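Local coordinates for alpha-fucosidase (Bifidobacterium bifidum, PDB 2EAB), which probably hydrolyses alpha-1,2-linked L-fucose from glycans, this chain being the catalytic portion of a longer, probably membrane-attached protein, at residues G775-F787 with N797-W809. Sequence-based numbering, arbitrary orientation.
Sequences GVDEMLLQSNSTF and NYTNILPALPDAW. With EDO (1,2-ethanediol), chain G.
Gln782 and Asn800 form the hydrogen-bonded pair of a short antiparallel bridge, where the chain leaving helix 767-780 meets the first part of the family 95 C-terminal region; the contact joins the end of a helix of the family 95 catalytic region to the beta-rich C-terminal part of the chain. Gln782 N reaches Asn800 O at 3.0 Å, and Asn800 N returns to Gln782 O at 2.7 Å. The pairing runs back onto the helix end, whose last two carbonyls also accept: Leu802 N bonds to Leu780 O, and Ala804 N to Met779 O.

Pro803 packs into this junction. Its CD lies 3.2 Å from Met779 O, while the extended Gln782 side chain crosses the ring beside CB and CG, with NE2 3.4 Å from Pro803 CG. That amide also turns back on the last turn of the preceding helix, NE2 donating to Glu778 O from above the carbonyl plane, and to Ala733 O. A leucine at Gln782 would probably leave both carbonyls without this donor and the cover over Pro803 less firmly fixed.

On the helix side, Met779 bends at chi3 (-85°), which carries CE to 3.8 Å from Trp809 CH2; its sulfur makes an oblique Met-aromatic contact with that ring and touches Pro806 CG. Leu780 CD2 meets the edge of the same indole. At the far end, Phe787 directs its ring edge at the face of Tyr798, centroids 5.9 Å apart and planes at 81°. Water 2 lies over the centre of one Tyr798 face, linking Ser785 N to Tyr798 O, and the tyrosine hydroxyl and Ser785 OG share Asp695.

Strand 781-782 forms the outer strand of a mixed sheet in which 799-801 runs parallel to 847-851 on its other side. Helix 722-734 lies against Glu778 and Gln782, helix 738-751 against Met779 and Pro806, and strand 812-819 against Leu780 and Leu781.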
loop_
_atom_site.group_PDB
_atom_site.type_symbol
_atom_site.label_atom_id
_atom_site.label_comp_id
_atom_site.label_asym_id
_atom_site.label_seq_id
_atom_site.Cartn_x
_atom_site.Cartn_y
_atom_site.Cartn_z
ATOM N N GLY A 775 0.075 10.058 -5.568
ATOM C CA GLY A 775 -0.243 11.482 -5.638
ATOM C C GLY A 775 0.288 12.140 -6.898
ATOM O O GLY A 775 -0.399 12.934 -7.540
ATOM N N VAL A 776 1.520 11.804 -7.262
ATOM C CA VAL A 776 2.092 12.286 -8.515
ATOM C C VAL A 776 1.268 11.780 -9.705
ATOM O O VAL A 776 0.943 12.553 -10.613
ATOM C CB VAL A 776 3.578 11.905 -8.651
ATOM C CG1 VAL A 776 4.113 12.285 -10.023
ATOM C CG2 VAL A 776 4.399 12.588 -7.560
ATOM N N ASP A 777 0.911 10.498 -9.695
ATOM C CA ASP A 777 0.043 9.964 -10.743
ATOM C C ASP A 777 -1.234 10.784 -10.868
ATOM O O ASP A 777 -1.614 11.155 -11.975
ATOM C CB ASP A 777 -0.315 8.498 -10.492
ATOM C CG ASP A 777 0.812 7.540 -10.844
ATOM O OD1 ASP A 777 1.885 8.000 -11.275
ATOM O OD2 ASP A 777 0.621 6.309 -10.688
ATOM N N GLU A 778 -1.874 11.087 -9.734
ATOM C CA GLU A 778 -3.142 11.811 -9.745
ATOM C C GLU A 778 -2.992 13.254 -10.224
ATOM O O GLU A 778 -3.941 13.823 -10.752
ATOM C CB GLU A 778 -3.834 11.763 -8.376
ATOM C CG GLU A 778 -4.205 10.356 -7.889
ATOM C CD GLU A 778 -5.297 9.669 -8.704
ATOM O OE1 GLU A 778 -6.375 10.265 -8.923
ATOM O OE2 GLU A 778 -5.082 8.501 -9.098
ATOM N N MET A 779 -1.811 13.845 -10.062
ATOM C CA MET A 779 -1.566 15.173 -10.632
ATOM C C MET A 779 -1.547 15.146 -12.154
ATOM O O MET A 779 -2.014 16.083 -12.808
ATOM C CB MET A 779 -0.263 15.767 -10.106
ATOM C CG MET A 779 -0.387 16.335 -8.704
ATOM S SD MET A 779 0.989 17.390 -8.247
ATOM C CE MET A 779 2.050 16.083 -7.683
ATOM N N LEU A 780 -1.009 14.064 -12.707
ATOM C CA LEU A 780 -0.788 13.963 -14.146
ATOM C C LEU A 780 -1.919 13.269 -14.892
ATOM O O LEU A 780 -2.084 13.477 -16.100
ATOM C CB LEU A 780 0.541 13.264 -14.434
ATOM C CG LEU A 780 1.766 13.873 -13.744
ATOM C CD1 LEU A 780 2.998 13.055 -14.075
ATOM C CD2 LEU A 780 1.969 15.337 -14.129
ATOM N N LEU A 781 -2.700 12.464 -14.173
ATOM C CA LEU A 781 -3.754 11.656 -14.774
ATOM C C LEU A 781 -4.799 11.307 -13.731
ATOM O O LEU A 781 -4.461 10.780 -12.669
ATOM C CB LEU A 781 -3.166 10.363 -15.355
ATOM C CG LEU A 781 -4.175 9.322 -15.848
ATOM C CD1 LEU A 781 -4.945 9.825 -17.065
ATOM C CD2 LEU A 781 -3.487 8.012 -16.163
ATOM N N GLN A 782 -6.060 11.595 -14.026
ATOM C CA GLN A 782 -7.160 11.081 -13.218
ATOM C C GLN A 782 -8.114 10.331 -14.126
ATOM O O GLN A 782 -8.197 10.623 -15.324
ATOM C CB GLN A 782 -7.862 12.208 -12.454
ATOM C CG GLN A 782 -7.059 12.650 -11.233
ATOM C CD GLN A 782 -7.484 13.983 -10.647
ATOM O OE1 GLN A 782 -8.661 14.346 -10.673
ATOM N NE2 GLN A 782 -6.519 14.715 -10.096
ATOM N N SER A 783 -8.831 9.361 -13.570
ATOM C CA SER A 783 -9.759 8.581 -14.377
ATOM C C SER A 783 -10.941 8.043 -13.578
ATOM O O SER A 783 -11.577 7.077 -13.989
ATOM C CB SER A 783 -9.028 7.447 -15.113
ATOM O OG SER A 783 -8.453 6.510 -14.215
ATOM N N ASN A 784 -11.239 8.687 -12.451
ATOM C CA ASN A 784 -12.271 8.200 -11.535
ATOM C C ASN A 784 -13.606 8.917 -11.639
ATOM O O ASN A 784 -14.582 8.484 -11.021
ATOM C CB ASN A 784 -11.797 8.334 -10.090
ATOM C CG ASN A 784 -11.727 9.781 -9.643
ATOM O OD1 ASN A 784 -10.930 10.553 -10.172
ATOM N ND2 ASN A 784 -12.565 10.161 -8.690
ATOM N N SER A 785 -13.663 10.020 -12.375
ATOM C CA SER A 785 -14.869 10.836 -12.344
ATOM C C SER A 785 -15.850 10.495 -13.458
ATOM O O SER A 785 -15.548 9.692 -14.340
ATOM C CB SER A 785 -14.519 12.320 -12.351
ATOM O OG SER A 785 -15.649 13.086 -11.988
ATOM N N THR A 786 -17.036 11.087 -13.370
ATOM C CA THR A 786 -18.076 10.955 -14.382
ATOM C C THR A 786 -18.447 12.345 -14.881
ATOM O O THR A 786 -18.737 13.246 -14.091
ATOM C CB THR A 786 -19.307 10.228 -13.816
ATOM O OG1 THR A 786 -18.948 8.878 -13.503
ATOM C CG2 THR A 786 -20.458 10.217 -14.815
ATOM N N PHE A 787 -18.406 12.504 -16.199
ATOM C CA PHE A 787 -18.710 13.749 -16.901
ATOM C C PHE A 787 -20.150 13.683 -17.385
ATOM O O PHE A 787 -20.610 12.633 -17.844
ATOM C CB PHE A 787 -17.761 13.849 -18.096
ATOM C CG PHE A 787 -17.840 15.137 -18.879
ATOM C CD1 PHE A 787 -16.953 16.175 -18.622
ATOM C CD2 PHE A 787 -18.735 15.270 -19.938
ATOM C CE1 PHE A 787 -16.986 17.339 -19.384
ATOM C CE2 PHE A 787 -18.774 16.432 -20.702
ATOM C CZ PHE A 787 -17.899 17.464 -20.423
ATOM N N ASN A 797 -15.750 7.292 -15.734
ATOM C CA ASN A 797 -14.318 7.016 -15.688
ATOM C C ASN A 797 -13.587 7.581 -16.900
ATOM O O ASN A 797 -12.732 6.925 -17.489
ATOM C CB ASN A 797 -14.055 5.513 -15.500
ATOM C CG ASN A 797 -14.527 5.014 -14.149
ATOM O OD1 ASN A 797 -14.869 5.809 -13.280
ATOM N ND2 ASN A 797 -14.544 3.700 -13.968
ATOM N N TYR A 798 -13.923 8.814 -17.265
ATOM C CA TYR A 798 -13.258 9.460 -18.387
ATOM C C TYR A 798 -11.788 9.706 -18.052
ATOM O O TYR A 798 -11.419 9.897 -16.880
ATOM C CB TYR A 798 -13.975 10.758 -18.796
ATOM C CG TYR A 798 -13.928 11.874 -17.770
ATOM C CD1 TYR A 798 -12.871 12.782 -17.751
ATOM C CD2 TYR A 798 -14.951 12.039 -16.843
ATOM C CE1 TYR A 798 -12.818 13.816 -16.820
ATOM C CE2 TYR A 798 -14.910 13.073 -15.905
ATOM C CZ TYR A 798 -13.837 13.949 -15.900
ATOM O OH TYR A 798 -13.762 14.979 -14.988
ATOM N N THR A 799 -10.958 9.668 -19.085
ATOM C CA THR A 799 -9.526 9.879 -18.962
ATOM C C THR A 799 -9.256 11.372 -18.870
ATOM O O THR A 799 -9.571 12.114 -19.802
ATOM C CB THR A 799 -8.799 9.301 -20.189
ATOM O OG1 THR A 799 -9.182 7.935 -20.373
ATOM C CG2 THR A 799 -7.288 9.398 -20.045
ATOM N N ASN A 800 -8.672 11.809 -17.755
ATOM C CA ASN A 800 -8.434 13.224 -17.503
ATOM C C ASN A 800 -6.941 13.516 -17.486
ATOM O O ASN A 800 -6.233 13.152 -16.541
ATOM C CB ASN A 800 -9.107 13.644 -16.192
ATOM C CG ASN A 800 -9.073 15.140 -15.960
ATOM O OD1 ASN A 800 -8.418 15.884 -16.698
ATOM N ND2 ASN A 800 -9.776 15.589 -14.924
ATOM N N ILE A 801 -6.479 14.158 -18.556
ATOM C CA ILE A 801 -5.075 14.466 -18.771
ATOM C C ILE A 801 -4.672 15.749 -18.042
ATOM O O ILE A 801 -5.288 16.804 -18.221
ATOM C CB ILE A 801 -4.785 14.619 -20.290
ATOM C CG1 ILE A 801 -5.196 13.359 -21.070
ATOM C CG2 ILE A 801 -3.335 15.018 -20.552
ATOM C CD1 ILE A 801 -4.467 12.079 -20.674
ATOM N N LEU A 802 -3.620 15.637 -17.231
ATOM C CA LEU A 802 -3.033 16.763 -16.492
ATOM C C LEU A 802 -4.060 17.543 -15.660
ATOM O O LEU A 802 -4.205 18.755 -15.816
ATOM C CB LEU A 802 -2.247 17.683 -17.439
ATOM C CG LEU A 802 -1.076 17.015 -18.167
ATOM C CD1 LEU A 802 -0.492 17.952 -19.211
ATOM C CD2 LEU A 802 0.010 16.541 -17.199
ATOM N N PRO A 803 -4.790 16.839 -14.776
ATOM C CA PRO A 803 -5.851 17.463 -13.981
ATOM C C PRO A 803 -5.371 18.384 -12.856
ATOM O O PRO A 803 -6.134 19.224 -12.395
ATOM C CB PRO A 803 -6.584 16.260 -13.388
ATOM C CG PRO A 803 -5.516 15.219 -13.277
ATOM C CD PRO A 803 -4.680 15.394 -14.501
ATOM N N ALA A 804 -4.132 18.215 -12.406
ATOM C CA ALA A 804 -3.601 19.027 -11.310
ATOM C C ALA A 804 -2.103 19.222 -11.497
ATOM O O ALA A 804 -1.284 18.850 -10.652
ATOM C CB ALA A 804 -3.930 18.402 -9.952
ATOM N N LEU A 805 -1.760 19.825 -12.633
ATOM C CA LEU A 805 -0.375 20.049 -13.002
ATOM C C LEU A 805 0.168 21.268 -12.261
ATOM O O LEU A 805 -0.387 22.362 -12.378
ATOM C CB LEU A 805 -0.262 20.258 -14.510
ATOM C CG LEU A 805 1.128 20.575 -15.063
ATOM C CD1 LEU A 805 2.039 19.362 -14.977
ATOM C CD2 LEU A 805 1.015 21.068 -16.491
ATOM N N PRO A 806 1.248 21.083 -11.482
ATOM C CA PRO A 806 1.821 22.222 -10.768
ATOM C C PRO A 806 2.484 23.211 -11.714
ATOM O O PRO A 806 3.109 22.806 -12.696
ATOM C CB PRO A 806 2.899 21.579 -9.884
ATOM C CG PRO A 806 2.605 20.119 -9.879
ATOM C CD PRO A 806 1.979 19.837 -11.197
ATOM N N ASP A 807 2.364 24.499 -11.404
ATOM C CA ASP A 807 3.077 25.530 -12.157
ATOM C C ASP A 807 4.594 25.321 -12.084
ATOM O O ASP A 807 5.324 25.740 -12.986
ATOM C CB ASP A 807 2.708 26.933 -11.660
ATOM C CG ASP A 807 1.249 27.292 -11.913
ATOM O OD1 ASP A 807 0.576 26.622 -12.726
ATOM O OD2 ASP A 807 0.768 28.262 -11.290
ATOM N N ALA A 808 5.055 24.658 -11.022
ATOM C CA ALA A 808 6.471 24.331 -10.840
ATOM C C ALA A 808 7.015 23.406 -11.935
ATOM O O ALA A 808 8.223 23.381 -12.189
ATOM C CB ALA A 808 6.698 23.711 -9.465
ATOM N N TRP A 809 6.127 22.640 -12.568
ATOM C CA TRP A 809 6.511 21.738 -13.647
ATOM C C TRP A 809 5.968 22.278 -14.971
ATOM O O TRP A 809 4.987 21.764 -15.511
ATOM C CB TRP A 809 5.995 20.315 -13.393
ATOM C CG TRP A 809 6.418 19.682 -12.085
ATOM C CD1 TRP A 809 7.444 20.068 -11.260
ATOM C CD2 TRP A 809 5.846 18.515 -11.491
ATOM N NE1 TRP A 809 7.525 19.222 -10.174
ATOM C CE2 TRP A 809 6.555 18.260 -10.294
ATOM C CE3 TRP A 809 4.800 17.658 -11.854
ATOM C CZ2 TRP A 809 6.245 17.184 -9.455
ATOM C CZ3 TRP A 809 4.490 16.593 -11.020
ATOM C CH2 TRP A 809 5.213 16.365 -9.834
HETATM C C1 EDO G . -7.107 6.686 -6.702
HETATM O O1 EDO G . -7.389 7.360 -8.027
HETATM C C2 EDO G . -6.010 5.589 -6.998
HETATM O O2 EDO G . -6.556 4.697 -8.001
HETATM O O HOH W 1 -14.336 5.657 -10.737
HETATM O O HOH W 2 -11.870 11.099 -14.359
#